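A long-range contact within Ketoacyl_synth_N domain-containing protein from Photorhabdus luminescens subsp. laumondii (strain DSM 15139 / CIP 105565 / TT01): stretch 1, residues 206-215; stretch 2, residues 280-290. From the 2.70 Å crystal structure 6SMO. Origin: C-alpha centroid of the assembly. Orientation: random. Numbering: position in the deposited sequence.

Stretch 1 (206-215) HSEVFGEKQP
Stretch 2 280-290: DGIYDDEKEIT

The two stretches meet through a single beta bridge between Lys213 and Tyr283, whose CA atoms lie 4.3 Å apart. Two backbone hydrogen bonds frame it. Gln214 N donates to Ile282 O at 2.7 Å, almost straight at 176°. Asp284 N donates to Glu212 O at 3.2 Å and 161°. The partner numbers rise on one stretch as they fall on the other, so the bridge is antiparallel. Both acceptors also receive a CA-H...O contact: Lys213 CA to Ile282 O at 3.5 Å, and Tyr283 CA to Glu212 O at 3.4 Å.

Residues 212-214 are extended, with phi/psi near -80/150, and Tyr283 is extended at -104/153. Before them, residues 208-210 have helical angles without the regular bonds. Ser207 N donates to Gly211 O at 2.9 Å and closes this turn. Inside it, Phe210 N makes a weak bond to Ser207 OG at 3.3 Å. Gly211, at 134/-146, has backbone angles that call for glycine, and an ideal CB would lie 2.7 Å from Asp285 OD2.

Tyr283 (chi1 m, chi2 -84°) fills the centre. Phe210 CB lies over one face of its ring, 4.1 Å from Tyr283 CG. The Phe210 ring (chi1 m) is tilted 23° from the tyrosine ring but slid aside, with centroids 5.8 Å apart and little overlap. Ile289 (chi1 p, chi2 t) places CD1 4.3 Å from CD1 of Phe210, at the edge of the phenylalanine ring.

Lys213 is m, t, t, m. Its CB points away overall, but the chain returns and NZ donates a weak bond to Tyr283 OH at 3.3 Å. That hydroxyl is also hydrogen-bonded elsewhere in the structure. Gln214 is m, t with chi3 24°. Its NE2 donates weakly to Tyr283 O at 3.4 Å and 136°.

Asp284 (chi1 m) packs OD1 3.1 Å from Gln214 CG. OD1 is also 3.2 Å from Gln214 N, but the angle is poor and that proton goes to Ile282 O. Asp285 OD2 lies 3.2 Å from Phe210 O; both are acceptors, so no bond forms.

Within the second stretch, Gly281 has positive phi (78/17), which favours glycine. The Glu286 carboxylate (chi1 t, chi2 t) holds this loop: OE2 accepts from Asp280 N at 2.9 Å and OE1 from Gly281 N at 2.8 Å. Residues 286-290 are helical. There Glu286 O accepts from Thr290 N at 3.0 Å and from Thr290 OG1 at 2.7 Å.

The contact buries 602 Å², both sides summed.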

# COMPACT_ATOMS: atom_id res chain seq x y z
N HIS C 206 -2.52 18.19 20.01
CA HIS C 206 -3.56 17.46 20.79
C HIS C 206 -4.54 16.79 19.82
O HIS C 206 -4.66 17.26 18.68
CB HIS C 206 -4.27 18.42 21.76
CG HIS C 206 -5.39 19.18 21.14
ND1 HIS C 206 -5.19 20.23 20.27
CD2 HIS C 206 -6.73 19.06 21.27
CE1 HIS C 206 -6.35 20.72 19.88
NE2 HIS C 206 -7.32 20.01 20.48
N SER C 207 -5.21 15.73 20.28
CA SER C 207 -6.29 15.01 19.54
C SER C 207 -7.63 15.69 19.83
O SER C 207 -7.96 15.85 21.02
CB SER C 207 -6.31 13.55 19.89
OG SER C 207 -7.40 12.89 19.25
N GLU C 208 -8.37 16.07 18.78
CA GLU C 208 -9.69 16.76 18.88
C GLU C 208 -10.72 15.81 19.51
O GLU C 208 -11.67 16.32 20.14
CB GLU C 208 -10.15 17.23 17.50
CG GLU C 208 -9.31 18.35 16.93
CD GLU C 208 -9.68 18.78 15.52
OE1 GLU C 208 -8.76 19.06 14.72
OE2 GLU C 208 -10.89 18.83 15.22
N VAL C 209 -10.55 14.50 19.34
CA VAL C 209 -11.47 13.44 19.85
C VAL C 209 -11.08 13.08 21.28
O VAL C 209 -11.97 13.12 22.16
CB VAL C 209 -11.48 12.20 18.93
CG1 VAL C 209 -12.42 11.12 19.44
CG2 VAL C 209 -11.81 12.56 17.49
N PHE C 210 -9.81 12.74 21.52
CA PHE C 210 -9.31 12.11 22.78
C PHE C 210 -8.87 13.19 23.78
O PHE C 210 -9.35 13.15 24.93
CB PHE C 210 -8.22 11.09 22.46
CG PHE C 210 -8.74 9.85 21.79
CD1 PHE C 210 -9.50 8.93 22.50
CD2 PHE C 210 -8.51 9.61 20.44
CE1 PHE C 210 -10.00 7.79 21.88
CE2 PHE C 210 -9.01 8.48 19.82
CZ PHE C 210 -9.76 7.57 20.54
N GLY C 211 -7.99 14.11 23.36
CA GLY C 211 -7.52 15.24 24.19
C GLY C 211 -6.01 15.41 24.14
O GLY C 211 -5.42 15.15 23.07
N GLU C 212 -5.41 15.83 25.26
CA GLU C 212 -3.97 16.19 25.36
C GLU C 212 -3.11 14.92 25.44
O GLU C 212 -3.62 13.90 25.95
CB GLU C 212 -3.73 17.08 26.59
CG GLU C 212 -4.35 18.46 26.47
CD GLU C 212 -3.71 19.35 25.41
OE1 GLU C 212 -4.47 19.98 24.64
OE2 GLU C 212 -2.47 19.42 25.36
N LYS C 213 -1.87 15.00 24.97
CA LYS C 213 -0.87 13.89 24.96
C LYS C 213 -0.11 13.88 26.29
O LYS C 213 0.07 14.96 26.89
CB LYS C 213 0.13 14.06 23.81
CG LYS C 213 -0.43 13.80 22.42
CD LYS C 213 0.62 13.92 21.33
CE LYS C 213 0.09 13.60 19.95
NZ LYS C 213 -0.11 12.14 19.76
N GLN C 214 0.33 12.69 26.73
CA GLN C 214 1.27 12.51 27.86
C GLN C 214 2.68 12.83 27.39
O GLN C 214 2.98 12.69 26.21
CB GLN C 214 1.21 11.07 28.40
CG GLN C 214 -0.08 10.74 29.13
CD GLN C 214 -0.07 9.36 29.74
OE1 GLN C 214 0.98 8.79 30.02
NE2 GLN C 214 -1.26 8.81 29.96
N PRO C 215 3.59 13.30 28.28
CA PRO C 215 5.01 13.42 27.93
C PRO C 215 5.62 12.05 27.62
O PRO C 215 5.46 11.15 28.43
CB PRO C 215 5.66 14.04 29.19
CG PRO C 215 4.50 14.64 29.96
CD PRO C 215 3.31 13.76 29.65
N ASP C 280 -3.39 2.17 25.31
CA ASP C 280 -2.69 2.97 24.27
C ASP C 280 -1.55 3.75 24.93
O ASP C 280 -0.39 3.62 24.47
CB ASP C 280 -3.67 3.90 23.54
CG ASP C 280 -3.05 4.71 22.42
OD1 ASP C 280 -2.28 4.13 21.63
OD2 ASP C 280 -3.35 5.92 22.33
N GLY C 281 -1.87 4.54 25.97
CA GLY C 281 -0.89 5.22 26.84
C GLY C 281 -0.31 6.48 26.20
O GLY C 281 0.73 6.95 26.70
N ILE C 282 -0.95 7.01 25.16
CA ILE C 282 -0.54 8.27 24.46
C ILE C 282 -1.20 9.46 25.15
O ILE C 282 -0.48 10.42 25.50
CB ILE C 282 -0.89 8.21 22.96
CG1 ILE C 282 -0.22 7.03 22.25
CG2 ILE C 282 -0.56 9.54 22.27
CD1 ILE C 282 1.29 7.10 22.19
N TYR C 283 -2.52 9.40 25.34
CA TYR C 283 -3.39 10.53 25.79
C TYR C 283 -3.77 10.36 27.27
O TYR C 283 -3.83 9.21 27.76
CB TYR C 283 -4.61 10.64 24.88
CG TYR C 283 -4.27 10.81 23.42
CD1 TYR C 283 -3.99 12.06 22.89
CD2 TYR C 283 -4.21 9.72 22.57
CE1 TYR C 283 -3.66 12.22 21.56
CE2 TYR C 283 -3.89 9.86 21.23
CZ TYR C 283 -3.61 11.12 20.72
OH TYR C 283 -3.29 11.27 19.40
N ASP C 284 -4.02 11.48 27.94
CA ASP C 284 -4.24 11.59 29.41
C ASP C 284 -5.59 10.99 29.80
O ASP C 284 -5.65 10.28 30.83
CB ASP C 284 -4.16 13.05 29.87
CG ASP C 284 -2.80 13.70 29.66
OD1 ASP C 284 -2.01 13.17 28.87
OD2 ASP C 284 -2.56 14.74 30.30
N ASP C 285 -6.64 11.26 29.01
CA ASP C 285 -8.06 11.02 29.39
C ASP C 285 -8.45 9.55 29.20
O ASP C 285 -9.56 9.19 29.63
CB ASP C 285 -9.00 11.93 28.58
CG ASP C 285 -8.80 13.41 28.84
OD1 ASP C 285 -8.41 13.76 29.98
OD2 ASP C 285 -9.04 14.20 27.91
N GLU C 286 -7.58 8.73 28.58
CA GLU C 286 -7.86 7.31 28.23
C GLU C 286 -8.38 6.54 29.46
O GLU C 286 -9.44 5.90 29.33
CB GLU C 286 -6.60 6.63 27.69
CG GLU C 286 -6.80 5.15 27.38
CD GLU C 286 -5.65 4.49 26.64
OE1 GLU C 286 -4.52 5.02 26.70
OE2 GLU C 286 -5.89 3.45 25.99
N LYS C 287 -7.65 6.60 30.58
CA LYS C 287 -7.92 5.78 31.79
C LYS C 287 -9.32 6.09 32.34
O LYS C 287 -9.97 5.16 32.84
CB LYS C 287 -6.85 6.00 32.87
CG LYS C 287 -6.80 4.93 33.95
CD LYS C 287 -5.78 5.18 35.03
CE LYS C 287 -5.76 4.09 36.09
NZ LYS C 287 -4.87 4.43 37.22
N GLU C 288 -9.77 7.35 32.24
CA GLU C 288 -11.09 7.81 32.74
C GLU C 288 -12.20 7.21 31.86
O GLU C 288 -13.11 6.56 32.42
CB GLU C 288 -11.18 9.34 32.75
CG GLU C 288 -12.38 9.87 33.51
CD GLU C 288 -12.65 11.35 33.33
OE1 GLU C 288 -11.69 12.10 33.04
OE2 GLU C 288 -13.82 11.76 33.48
N ILE C 289 -12.14 7.43 30.54
CA ILE C 289 -13.23 7.10 29.57
C ILE C 289 -13.33 5.58 29.38
O ILE C 289 -14.47 5.09 29.25
CB ILE C 289 -13.06 7.85 28.23
CG1 ILE C 289 -11.76 7.49 27.51
CG2 ILE C 289 -13.21 9.35 28.44
CD1 ILE C 289 -11.65 8.06 26.11
N THR C 290 -12.21 4.86 29.37
CA THR C 290 -12.15 3.39 29.12
C THR C 290 -12.67 2.64 30.36
O THR C 290 -13.41 1.65 30.17
CB THR C 290 -10.75 2.92 28.73
OG1 THR C 290 -10.19 3.86 27.80
CG2 THR C 290 -10.74 1.54 28.12